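PDB 3LK5: geranylgeranyl pyrophosphate synthase from Corynebacterium glutamicum, which probably condenses allylic diphosphates with isopentenyl diphosphate to build prenyl diphosphates in isoprenoid biosynthesis, using magnesium as cofactor. Local coordinates for residues 75-80 and 353-357; 159-163 and 180-184; 28-33 and 95-99. All blocks are in the same frame, centred on the assembly; numbering follows the deposited sequence.

Contact 1: residues 75-80 and 353-357; sequences LAAQGH and IPDEV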
ATOM      1  N   LEU A  75      -5.318  -7.229  26.368  1.00 23.34           N
ATOM      2  CA  LEU A  75      -5.342  -7.394  27.819  1.00 24.56           C
ATOM      3  C   LEU A  75      -6.792  -7.413  28.351  1.00 25.91           C
ATOM      4  O   LEU A  75      -7.106  -8.183  29.249  1.00 27.55           O
ATOM      5  CB  LEU A  75      -4.554  -6.287  28.516  1.00 25.93           C
ATOM      6  CG  LEU A  75      -3.038  -6.272  28.263  1.00 29.59           C
ATOM      7  CD1 LEU A  75      -2.444  -5.076  28.982  1.00 28.09           C
ATOM      8  CD2 LEU A  75      -2.372  -7.588  28.704  1.00 27.79           C
ATOM      9  N   ALA A  76      -7.649  -6.561  27.802  1.00 25.62           N
ATOM     10  CA  ALA A  76      -9.065  -6.537  28.191  1.00 27.48           C
ATOM     11  C   ALA A  76      -9.761  -7.900  27.985  1.00 30.15           C
ATOM     12  O   ALA A  76     -10.580  -8.312  28.826  1.00 30.47           O
ATOM     13  CB  ALA A  76      -9.821  -5.404  27.466  1.00 27.34           C
ATOM     14  N   ALA A  77      -9.418  -8.597  26.900  1.00 30.97           N
ATOM     15  CA  ALA A  77     -10.021  -9.886  26.543  1.00 34.27           C
ATOM     16  C   ALA A  77      -9.323 -11.058  27.183  1.00 38.66           C
ATOM     17  O   ALA A  77      -9.879 -12.135  27.315  1.00 38.58           O
ATOM     18  CB  ALA A  77      -9.979 -10.076  25.035  1.00 34.00           C
ATOM     19  N   GLN A  78      -8.057 -10.874  27.508  1.00 43.33           N
ATOM     20  CA  GLN A  78      -7.242 -12.014  27.893  1.00 46.23           C
ATOM     21  C   GLN A  78      -7.559 -12.260  29.350  1.00 50.58           C
ATOM     22  O   GLN A  78      -7.355 -13.362  29.851  1.00 52.25           O
ATOM     23  CB  GLN A  78      -5.761 -11.729  27.657  1.00 44.32           C
ATOM     24  CG  GLN A  78      -4.940 -12.984  27.480  1.00 54.81           C
ATOM     25  CD  GLN A  78      -3.645 -12.952  28.256  1.00 42.96           C
ATOM     26  OE1 GLN A  78      -2.790 -13.814  28.076  1.00 55.13           O
ATOM     27  NE2 GLN A  78      -3.491 -11.960  29.135  1.00 54.88           N
ATOM     28  N   GLY A  79      -8.090 -11.232  30.010  1.00 53.00           N
ATOM     29  CA  GLY A  79      -8.520 -11.311  31.420  1.00 55.76           C
ATOM     30  C   GLY A  79      -7.407 -11.737  32.374  1.00 58.75           C
ATOM     31  O   GLY A  79      -6.208 -11.518  32.105  1.00 57.71           O
ATOM     32  N   HIS A  80      -7.805 -12.360  33.488  1.00 62.21           N
ATOM     33  CA  HIS A  80      -6.856 -12.861  34.499  1.00 65.03           C
ATOM     34  C   HIS A  80      -6.172 -14.170  34.090  1.00 65.82           C
ATOM     35  O   HIS A  80      -5.449 -14.770  34.896  1.00 66.48           O
ATOM     36  CB  HIS A  80      -7.535 -13.009  35.878  1.00 66.86           C
ATOM     37  CG  HIS A  80      -8.142 -11.738  36.395  1.00 69.78           C
ATOM     38  ND1 HIS A  80      -9.375 -11.699  37.018  1.00 68.60           N
ATOM     39  CD2 HIS A  80      -7.694 -10.457  36.367  1.00 68.36           C
ATOM     40  CE1 HIS A  80      -9.656 -10.450  37.353  1.00 69.40           C
ATOM     41  NE2 HIS A  80      -8.653  -9.678  36.971  1.00 69.47           N
ATOM     42  N   ILE A 353     -14.023  -6.319  32.693  1.00 39.50           N
ATOM     43  CA  ILE A 353     -12.654  -6.056  32.203  1.00 39.10           C
ATOM     44  C   ILE A 353     -11.755  -6.017  33.448  1.00 37.86           C
ATOM     45  O   ILE A 353     -12.174  -5.463  34.464  1.00 37.44           O
ATOM     46  CB  ILE A 353     -12.623  -4.688  31.473  1.00 39.84           C
ATOM     47  CG1 ILE A 353     -13.281  -4.810  30.105  1.00 46.29           C
ATOM     48  CG2 ILE A 353     -11.197  -4.153  31.303  1.00 46.33           C
ATOM     49  CD1 ILE A 353     -13.657  -3.473  29.511  1.00 41.54           C
ATOM     50  N   PRO A 354     -10.531  -6.598  33.390  1.00 37.33           N
ATOM     51  CA  PRO A 354      -9.700  -6.531  34.612  1.00 37.88           C
ATOM     52  C   PRO A 354      -9.609  -5.081  35.084  1.00 38.34           C
ATOM     53  O   PRO A 354      -9.561  -4.160  34.237  1.00 37.68           O
ATOM     54  CB  PRO A 354      -8.324  -7.028  34.147  1.00 37.66           C
ATOM     55  CG  PRO A 354      -8.608  -7.873  32.934  1.00 34.28           C
ATOM     56  CD  PRO A 354      -9.824  -7.258  32.266  1.00 37.13           C
ATOM     57  N   ASP A 355      -9.606  -4.872  36.404  1.00 38.34           N
ATOM     58  CA  ASP A 355      -9.623  -3.508  36.995  1.00 38.88           C
ATOM     59  C   ASP A 355      -8.567  -2.579  36.434  1.00 36.11           C
ATOM     60  O   ASP A 355      -8.848  -1.415  36.128  1.00 35.94           O
ATOM     61  CB  ASP A 355      -9.391  -3.556  38.525  1.00 41.86           C
ATOM     62  CG  ASP A 355     -10.612  -3.984  39.290  1.00 60.04           C
ATOM     63  OD1 ASP A 355     -11.681  -4.088  38.659  1.00 44.07           O
ATOM     64  OD2 ASP A 355     -10.502  -4.220  40.528  1.00 44.65           O
ATOM     65  N   GLU A 356      -7.337  -3.081  36.352  1.00 34.43           N
ATOM     66  CA  GLU A 356      -6.197  -2.282  35.931  1.00 33.85           C
ATOM     67  C   GLU A 356      -6.298  -1.871  34.453  1.00 32.77           C
ATOM     68  O   GLU A 356      -5.878  -0.762  34.071  1.00 32.08           O
ATOM     69  CB  GLU A 356      -4.884  -3.024  36.253  1.00 35.57           C
ATOM     70  CG  GLU A 356      -3.793  -3.016  35.161  1.00 69.49           C
ATOM     71  CD  GLU A 356      -3.080  -1.672  35.024  1.00 38.91           C
ATOM     72  OE1 GLU A 356      -3.204  -0.820  35.939  1.00 69.80           O
ATOM     73  OE2 GLU A 356      -2.397  -1.466  34.004  1.00 69.72           O
ATOM     74  N   VAL A 357      -6.821  -2.772  33.623  1.00 31.35           N
ATOM     75  CA  VAL A 357      -7.026  -2.471  32.208  1.00 30.48           C
ATOM     76  C   VAL A 357      -8.121  -1.403  32.023  1.00 29.65           C
ATOM     77  O   VAL A 357      -7.939  -0.436  31.266  1.00 28.89           O
ATOM     78  CB  VAL A 357      -7.356  -3.743  31.410  1.00 31.46           C
ATOM     79  CG1 VAL A 357      -7.486  -3.414  29.919  1.00 32.62           C
ATOM     80  CG2 VAL A 357      -6.235  -4.811  31.624  1.00 32.95           C
TER
HETATM   81  O   HOH W   1      -9.641  -7.472  38.124  1.00 47.16           O
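Pro354 lays its ring against the final turn of the helix ending at Gln78: its CD sits 3.7 Å from Ala76 O, its CG 3.8 Å from Gly79 CA. Gly79 leaves the helix with positive phi (57°), a conformation that suits glycine at this helix end. Pro354 is itself the N-cap of the helix starting at Asp355, so an end of one helix meets the start of another. The rest of the packing is apolar: Val357 puts CG2 3.8 Å from Leu75 CB and CG1 3.9 Å from Ala76 CB, while Ile353 CG2 is 4.3 Å from Ala76 CB. No direct hydrogen bond joins the segments. Instead a water lies 2.7 Å from His80 NE2 and accepts from Asp355 N at 3.1 Å, on the exposed side. Helix 65-78 and helix 355-369 thus meet at their ends far from the metal site, with Leu238 of helix 236-263 touching both Ala77 and Ile353.

Contact 2: residues 159-163 and 180-184; sequences AEDML and WRGMR
Two helical turns run antiparallel, their axes at 165° and 13.6 Å apart at closest approach. Leu163 N bonds to Ala159 O at 3.1 Å in one; in the other Arg184 N makes a weak 3.3 Å bond to Trp180 O. The spacing is too wide for backbones to touch; the nearest CA pair, Glu160 and Trp180, is still 9.7 Å apart, so long side chains must span the gap.

The polar part centres on the buried carboxylate of Glu160 (chi1 m, chi2 m), whose end reaches across although its CA-to-CB bond points sideways. Trp180 NE1 donates to Glu160 OE1 at 2.8 Å with an angle of 162°. Arg184 (chi1 m, -76°; chi2 140°; chi3 p) forms a salt bridge to Glu160 OE2, with Arg184 NE and NH2 each 2.9 Å from that oxygen. Arg184 NH1 turns back and donates to Trp180 O at 3.1 Å. The carboxylate thus accepts three N-H groups; Trp180 NE1 and Arg184 NE, both donors, lie 3.2 Å apart without bonding each other.

The apolar part is a CH-pi contact. Leu163 (chi1 t, chi2 p) sets CD2 3.5 Å from the centroid of the six-membered ring of Trp180 (chi1 t, chi2 -101°), 12° off the ring normal.

The ion pair ties helix 144-164 to helix 170-199 in this all-helical fold, beside the dimer interface: Arg184 NH1 also bridges to Asp161 of the second subunit, and Asp161 here to Arg184 of that subunit. Within the chain, helix 87-111 touches Ala159 through Ile100 and Trp180 through Ser96, while helix 205-231 meets Trp180 through Leu227.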
ATOM      1  N   ALA A 159       3.753  -3.557   6.969  1.00 19.56           N
ATOM      2  CA  ALA A 159       2.696  -3.712   8.010  1.00 20.12           C
ATOM      3  C   ALA A 159       2.086  -5.098   7.886  1.00 20.05           C
ATOM      4  O   ALA A 159       1.911  -5.833   8.887  1.00 20.84           O
ATOM      5  CB  ALA A 159       1.601  -2.630   7.889  1.00 19.56           C
ATOM      6  N   GLU A 160       1.737  -5.474   6.645  1.00 19.55           N
ATOM      7  CA  GLU A 160       1.095  -6.766   6.420  1.00 19.84           C
ATOM      8  C   GLU A 160       2.065  -7.877   6.782  1.00 20.57           C
ATOM      9  O   GLU A 160       1.663  -8.839   7.401  1.00 20.68           O
ATOM     10  CB  GLU A 160       0.656  -6.955   4.934  1.00 21.46           C
ATOM     11  CG  GLU A 160      -0.048  -5.714   4.397  1.00 28.66           C
ATOM     12  CD  GLU A 160      -1.566  -5.603   4.714  1.00 27.89           C
ATOM     13  OE1 GLU A 160      -2.077  -6.559   5.447  1.00 27.25           O
ATOM     14  OE2 GLU A 160      -2.219  -4.574   4.171  1.00 26.40           O
ATOM     15  N   ASP A 161       3.317  -7.790   6.304  1.00 19.70           N
ATOM     16  CA  ASP A 161       4.317  -8.856   6.604  1.00 20.48           C
ATOM     17  C   ASP A 161       4.506  -8.981   8.113  1.00 20.17           C
ATOM     18  O   ASP A 161       4.674 -10.082   8.624  1.00 19.50           O
ATOM     19  CB  ASP A 161       5.677  -8.489   6.009  1.00 20.37           C
ATOM     20  CG  ASP A 161       5.701  -8.604   4.469  1.00 26.12           C
ATOM     21  OD1 ASP A 161       4.839  -9.279   3.863  1.00 21.23           O
ATOM     22  OD2 ASP A 161       6.579  -7.981   3.868  1.00 22.34           O
HETATM   23  N   MSE A 162       4.602  -7.855   8.795  1.00 21.34           N
HETATM   24  CA  MSE A 162       4.909  -7.894  10.237  1.00 21.75           C
HETATM   25  C   MSE A 162       3.808  -8.620  10.980  1.00 21.71           C
HETATM   26  O   MSE A 162       4.095  -9.401  11.906  1.00 20.87           O
HETATM   27  CB  MSE A 162       5.098  -6.474  10.805  1.00 23.10           C
HETATM   28  CG  MSE A 162       5.641  -6.506  12.259  1.00 25.28           C
HETATM   29 SE   MSE A 162       6.257  -4.720  12.724  1.00 31.08          SE
HETATM   30  CE  MSE A 162       6.975  -5.107  14.579  1.00 24.66           C
ATOM     31  N   LEU A 163       2.553  -8.398  10.566  1.00 21.62           N
ATOM     32  CA  LEU A 163       1.440  -9.191  11.094  1.00 21.48           C
ATOM     33  C   LEU A 163       1.515 -10.681  10.675  1.00 21.29           C
ATOM     34  O   LEU A 163       1.471 -11.585  11.538  1.00 21.49           O
ATOM     35  CB  LEU A 163       0.064  -8.575  10.675  1.00 20.95           C
ATOM     36  CG  LEU A 163      -1.163  -9.393  11.150  1.00 22.57           C
ATOM     37  CD1 LEU A 163      -1.243  -9.412  12.707  1.00 21.93           C
ATOM     38  CD2 LEU A 163      -2.455  -8.849  10.506  1.00 21.71           C
ATOM     39  N   TRP A 180      -8.840  -6.299  10.985  1.00 20.53           N
ATOM     40  CA  TRP A 180      -7.780  -5.822  10.092  1.00 21.04           C
ATOM     41  C   TRP A 180      -8.324  -5.454   8.709  1.00 19.80           C
ATOM     42  O   TRP A 180      -7.909  -4.410   8.124  1.00 20.55           O
ATOM     43  CB  TRP A 180      -6.735  -6.945   9.932  1.00 21.29           C
ATOM     44  CG  TRP A 180      -5.450  -6.569   9.201  1.00 22.75           C
ATOM     45  CD1 TRP A 180      -5.141  -6.841   7.900  1.00 22.28           C
ATOM     46  CD2 TRP A 180      -4.282  -5.972   9.779  1.00 21.19           C
ATOM     47  NE1 TRP A 180      -3.849  -6.423   7.618  1.00 22.07           N
ATOM     48  CE2 TRP A 180      -3.312  -5.869   8.754  1.00 22.70           C
ATOM     49  CE3 TRP A 180      -3.969  -5.516  11.082  1.00 23.58           C
ATOM     50  CZ2 TRP A 180      -2.011  -5.335   8.975  1.00 22.13           C
ATOM     51  CZ3 TRP A 180      -2.674  -4.988  11.327  1.00 21.92           C
ATOM     52  CH2 TRP A 180      -1.718  -4.895  10.268  1.00 23.27           C
ATOM     53  N   ARG A 181      -9.234  -6.281   8.185  1.00 19.94           N
ATOM     54  CA  ARG A 181      -9.906  -5.940   6.904  1.00 20.54           C
ATOM     55  C   ARG A 181     -10.692  -4.608   7.089  1.00 22.19           C
ATOM     56  O   ARG A 181     -10.552  -3.683   6.274  1.00 22.58           O
ATOM     57  CB  ARG A 181     -10.867  -7.063   6.486  1.00 21.80           C
ATOM     58  CG  ARG A 181     -11.601  -6.827   5.122  1.00 25.76           C
ATOM     59  CD  ARG A 181     -12.887  -7.757   5.029  1.00 24.50           C
ATOM     60  NE  ARG A 181     -12.493  -9.130   5.339  1.00 28.64           N
ATOM     61  CZ  ARG A 181     -12.993  -9.829   6.353  1.00 26.87           C
ATOM     62  NH1 ARG A 181     -13.976  -9.334   7.128  1.00 27.65           N
ATOM     63  NH2 ARG A 181     -12.542 -11.027   6.553  1.00 28.95           N
ATOM     64  N   GLY A 182     -11.455  -4.517   8.187  1.00 22.12           N
ATOM     65  CA  GLY A 182     -12.274  -3.285   8.449  1.00 22.03           C
ATOM     66  C   GLY A 182     -11.386  -2.051   8.533  1.00 23.19           C
ATOM     67  O   GLY A 182     -11.595  -1.071   7.811  1.00 25.19           O
HETATM   68  N   MSE A 183     -10.341  -2.107   9.362  1.00 23.02           N
HETATM   69  CA  MSE A 183      -9.512  -0.964   9.629  1.00 24.64           C
HETATM   70  C   MSE A 183      -8.906  -0.355   8.372  1.00 23.60           C
HETATM   71  O   MSE A 183      -8.918   0.865   8.201  1.00 23.27           O
HETATM   72  CB  MSE A 183      -8.348  -1.367  10.547  1.00 28.03           C
HETATM   73  CG  MSE A 183      -7.434  -0.221  10.827  1.00 29.37           C
HETATM   74 SE   MSE A 183      -6.007  -0.895  12.038  1.00 41.03          SE
HETATM   75  CE  MSE A 183      -5.174  -2.143  10.794  1.00 31.55           C
ATOM     76  N   ARG A 184      -8.347  -1.188   7.498  1.00 22.63           N
ATOM     77  CA  ARG A 184      -7.586  -0.664   6.335  1.00 21.11           C
ATOM     78  C   ARG A 184      -8.534  -0.100   5.280  1.00 22.41           C
ATOM     79  O   ARG A 184      -8.247   0.925   4.669  1.00 23.68           O
ATOM     80  CB  ARG A 184      -6.627  -1.755   5.760  1.00 20.83           C
ATOM     81  CG  ARG A 184      -5.403  -1.886   6.715  1.00 21.36           C
ATOM     82  CD  ARG A 184      -4.966  -3.360   6.922  1.00 21.16           C
ATOM     83  NE  ARG A 184      -4.631  -4.041   5.651  1.00 22.51           N
ATOM     84  CZ  ARG A 184      -5.428  -4.884   4.986  1.00 20.79           C
ATOM     85  NH1 ARG A 184      -6.678  -5.156   5.399  1.00 21.77           N
ATOM     86  NH2 ARG A 184      -4.942  -5.498   3.888  1.00 22.17           N
TER

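Contact 3: residues 28-33 and 95-99; sequences RLTQFL and ASLEF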
ATOM      1  N   ARG A  28      10.246  -3.597  18.949  1.00 23.20           N
ATOM      2  CA  ARG A  28       9.728  -4.548  17.941  1.00 23.59           C
ATOM      3  C   ARG A  28       9.986  -4.040  16.510  1.00 22.45           C
ATOM      4  O   ARG A  28      10.349  -4.820  15.623  1.00 21.77           O
ATOM      5  CB  ARG A  28       8.206  -4.791  18.138  1.00 24.93           C
ATOM      6  CG  ARG A  28       7.790  -5.254  19.570  1.00 25.38           C
ATOM      7  CD  ARG A  28       8.659  -6.410  20.128  1.00 28.45           C
ATOM      8  NE  ARG A  28       8.712  -7.597  19.275  1.00 26.95           N
ATOM      9  CZ  ARG A  28       9.490  -8.651  19.525  1.00 30.51           C
ATOM     10  NH1 ARG A  28      10.281  -8.654  20.610  1.00 30.11           N
ATOM     11  NH2 ARG A  28       9.489  -9.695  18.708  1.00 28.86           N
ATOM     12  N   LEU A  29       9.761  -2.746  16.293  1.00 22.01           N
ATOM     13  CA  LEU A  29       9.955  -2.147  14.983  1.00 22.35           C
ATOM     14  C   LEU A  29      11.423  -2.198  14.605  1.00 23.28           C
ATOM     15  O   LEU A  29      11.748  -2.443  13.431  1.00 22.49           O
ATOM     16  CB  LEU A  29       9.465  -0.689  14.928  1.00 21.58           C
ATOM     17  CG  LEU A  29       7.932  -0.533  15.101  1.00 22.06           C
ATOM     18  CD1 LEU A  29       7.653   0.938  15.353  1.00 22.01           C
ATOM     19  CD2 LEU A  29       7.196  -1.097  13.805  1.00 21.26           C
ATOM     20  N   THR A  30      12.311  -1.950  15.581  1.00 24.23           N
ATOM     21  CA  THR A  30      13.760  -2.074  15.332  1.00 23.35           C
ATOM     22  C   THR A  30      14.138  -3.451  14.854  1.00 23.44           C
ATOM     23  O   THR A  30      14.884  -3.597  13.859  1.00 23.74           O
ATOM     24  CB  THR A  30      14.608  -1.688  16.601  1.00 23.47           C
ATOM     25  OG1 THR A  30      14.277  -0.352  16.974  1.00 23.72           O
ATOM     26  CG2 THR A  30      16.098  -1.766  16.271  1.00 25.06           C
ATOM     27  N   GLN A  31      13.646  -4.475  15.543  1.00 23.35           N
ATOM     28  CA  GLN A  31      13.961  -5.837  15.158  1.00 23.79           C
ATOM     29  C   GLN A  31      13.494  -6.163  13.733  1.00 23.16           C
ATOM     30  O   GLN A  31      14.210  -6.821  12.950  1.00 21.55           O
ATOM     31  CB  GLN A  31      13.364  -6.832  16.153  1.00 26.34           C
ATOM     32  CG  GLN A  31      13.926  -6.564  17.537  1.00 52.65           C
ATOM     33  CD  GLN A  31      13.912  -7.769  18.444  1.00 31.97           C
ATOM     34  OE1 GLN A  31      14.188  -7.636  19.644  1.00 53.78           O
ATOM     35  NE2 GLN A  31      13.583  -8.949  17.904  1.00 53.45           N
ATOM     36  N   PHE A  32      12.307  -5.670  13.402  1.00 23.06           N
ATOM     37  CA  PHE A  32      11.748  -5.961  12.076  1.00 23.11           C
ATOM     38  C   PHE A  32      12.589  -5.285  10.985  1.00 22.76           C
ATOM     39  O   PHE A  32      12.935  -5.909   9.962  1.00 22.76           O
ATOM     40  CB  PHE A  32      10.275  -5.488  12.021  1.00 22.80           C
ATOM     41  CG  PHE A  32       9.631  -5.720  10.662  1.00 22.64           C
ATOM     42  CD1 PHE A  32       9.732  -4.766   9.654  1.00 23.21           C
ATOM     43  CD2 PHE A  32       8.956  -6.912  10.406  1.00 23.61           C
ATOM     44  CE1 PHE A  32       9.161  -4.998   8.362  1.00 23.05           C
ATOM     45  CE2 PHE A  32       8.359  -7.170   9.127  1.00 23.97           C
ATOM     46  CZ  PHE A  32       8.454  -6.208   8.109  1.00 23.97           C
ATOM     47  N   LEU A  33      12.875  -3.996  11.181  1.00 23.45           N
ATOM     48  CA  LEU A  33      13.668  -3.211  10.238  1.00 25.21           C
ATOM     49  C   LEU A  33      15.077  -3.767  10.045  1.00 25.59           C
ATOM     50  O   LEU A  33      15.570  -3.874   8.895  1.00 25.31           O
ATOM     51  CB  LEU A  33      13.688  -1.733  10.617  1.00 24.96           C
ATOM     52  CG  LEU A  33      12.302  -1.088  10.385  1.00 26.45           C
ATOM     53  CD1 LEU A  33      12.182   0.259  11.176  1.00 24.85           C
ATOM     54  CD2 LEU A  33      12.071  -0.833   8.897  1.00 24.98           C
ATOM     55  N   ALA A  95       2.505  -3.747  17.018  1.00 22.51           N
ATOM     56  CA  ALA A  95       3.481  -2.804  16.483  1.00 23.37           C
ATOM     57  C   ALA A  95       3.335  -2.600  14.982  1.00 22.72           C
ATOM     58  O   ALA A  95       3.682  -1.525  14.467  1.00 23.06           O
ATOM     59  CB  ALA A  95       4.931  -3.297  16.808  1.00 22.56           C
ATOM     60  N   SER A  96       2.812  -3.613  14.283  1.00 23.25           N
ATOM     61  CA  SER A  96       2.670  -3.525  12.806  1.00 23.36           C
ATOM     62  C   SER A  96       1.803  -2.308  12.418  1.00 23.32           C
ATOM     63  O   SER A  96       1.936  -1.755  11.321  1.00 22.95           O
ATOM     64  CB  SER A  96       2.058  -4.813  12.225  1.00 23.61           C
ATOM     65  OG  SER A  96       0.670  -4.867  12.557  1.00 22.69           O
ATOM     66  N   LEU A  97       0.890  -1.907  13.306  1.00 19.95           N
ATOM     67  CA  LEU A  97       0.085  -0.707  13.074  1.00 21.79           C
ATOM     68  C   LEU A  97       0.892   0.556  12.823  1.00 22.96           C
ATOM     69  O   LEU A  97       0.426   1.451  12.114  1.00 22.17           O
ATOM     70  CB  LEU A  97      -0.866  -0.450  14.257  1.00 22.15           C
ATOM     71  CG  LEU A  97      -1.853  -1.598  14.490  1.00 22.61           C
ATOM     72  CD1 LEU A  97      -2.733  -1.263  15.686  1.00 22.83           C
ATOM     73  CD2 LEU A  97      -2.755  -1.821  13.258  1.00 23.78           C
ATOM     74  N   GLU A  98       2.102   0.643  13.391  1.00 23.19           N
ATOM     75  CA  GLU A  98       2.965   1.797  13.104  1.00 23.66           C
ATOM     76  C   GLU A  98       3.366   1.892  11.628  1.00 23.98           C
ATOM     77  O   GLU A  98       3.602   2.994  11.114  1.00 23.15           O
ATOM     78  CB  GLU A  98       4.241   1.741  13.944  1.00 24.25           C
ATOM     79  CG  GLU A  98       3.940   1.986  15.417  1.00 25.09           C
ATOM     80  CD  GLU A  98       3.224   3.359  15.616  1.00 25.41           C
ATOM     81  OE1 GLU A  98       3.774   4.420  15.226  1.00 27.80           O
ATOM     82  OE2 GLU A  98       2.089   3.374  16.080  1.00 26.88           O
ATOM     83  N   PHE A  99       3.480   0.748  10.957  1.00 22.92           N
ATOM     84  CA  PHE A  99       3.777   0.819   9.509  1.00 23.22           C
ATOM     85  C   PHE A  99       2.597   1.327   8.686  1.00 23.01           C
ATOM     86  O   PHE A  99       2.784   2.033   7.689  1.00 24.08           O
ATOM     87  CB  PHE A  99       4.277  -0.529   8.998  1.00 22.71           C
ATOM     88  CG  PHE A  99       5.715  -0.778   9.266  1.00 25.19           C
ATOM     89  CD1 PHE A  99       6.694   0.045   8.712  1.00 24.03           C
ATOM     90  CD2 PHE A  99       6.103  -1.873  10.020  1.00 23.60           C
ATOM     91  CE1 PHE A  99       8.050  -0.212   8.914  1.00 26.17           C
ATOM     92  CE2 PHE A  99       7.452  -2.139  10.232  1.00 24.55           C
ATOM     93  CZ  PHE A  99       8.426  -1.285   9.672  1.00 24.43           C
TER
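Both segments are helical, crossing at 64° (signed -64°) with axes 10.1 Å apart, and the nearest CA pair is Arg28 and Ala95 at 6.6 Å. The segment 28-33 is regular, as the bonds Phe32 N to Arg28 O (3.1 Å) and Leu33 N to Leu29 O (3.0 Å) attest. The segment 95-99 is kinked: Glu98 N and Phe99 N bond one residue closer, to Ala95 O at 2.9 Å and to Ser96 O at 3.0 Å. This is a steep helix-helix crossing within the all-alpha isoprenoid synthase fold. Helix 87-111 also carries Asp108, a magnesium-binding residue of the first aspartate-rich motif, farther along and away from this contact.

No hydrogen bond joins the segments; the contact is hydrophobic. Where the backbones are closest, Arg28 CB lies 3.8 Å from Ala95 CB, while the Arg28 end turns away to form a salt bridge with Asp92. Leu29 fills the centre, its CD1 3.8 Å from Glu98 CB and its CD2 3.7 Å from Phe99 CE2. Glu98 lends only its aliphatic base, since its carboxylate pairs with Arg64. Phe99 points across toward the other helix and meets three of its side chains. Phe32 forms an oblique aromatic pair with it, centroids 5.3 Å apart and planes at 59°, and also packs edge-to-face with Trp158 of helix 144-164. At the edge of the Phe99 ring, close to its plane, Leu33 CD2 lies 3.8 Å from Phe99 CZ.

From the N terminus, helix 21-43 supplies the first half of contact 3. Contact 1 opens at 75-80, before contact 3 closes at 95-99, so their loops cross. Contact 2 follows in series with contact 3, closing a short hairpin between 159-163 and 180-184, and is nested inside the long loop that contact 1 completes only at 353-357. Contacts 2 and 3 touch: Trp180 CH2 is 3.3 Å from Ser96 OG and Met162 CE 3.5 Å from Ala95 CB, so helix 87-111, part of contact 3, also packs against both helices of contact 2. Contact 1 stands apart, its nearest atoms about 14 Å from contact 2 and about 13 Å from contact 3, bringing the C-terminal helix back to helix 65-78.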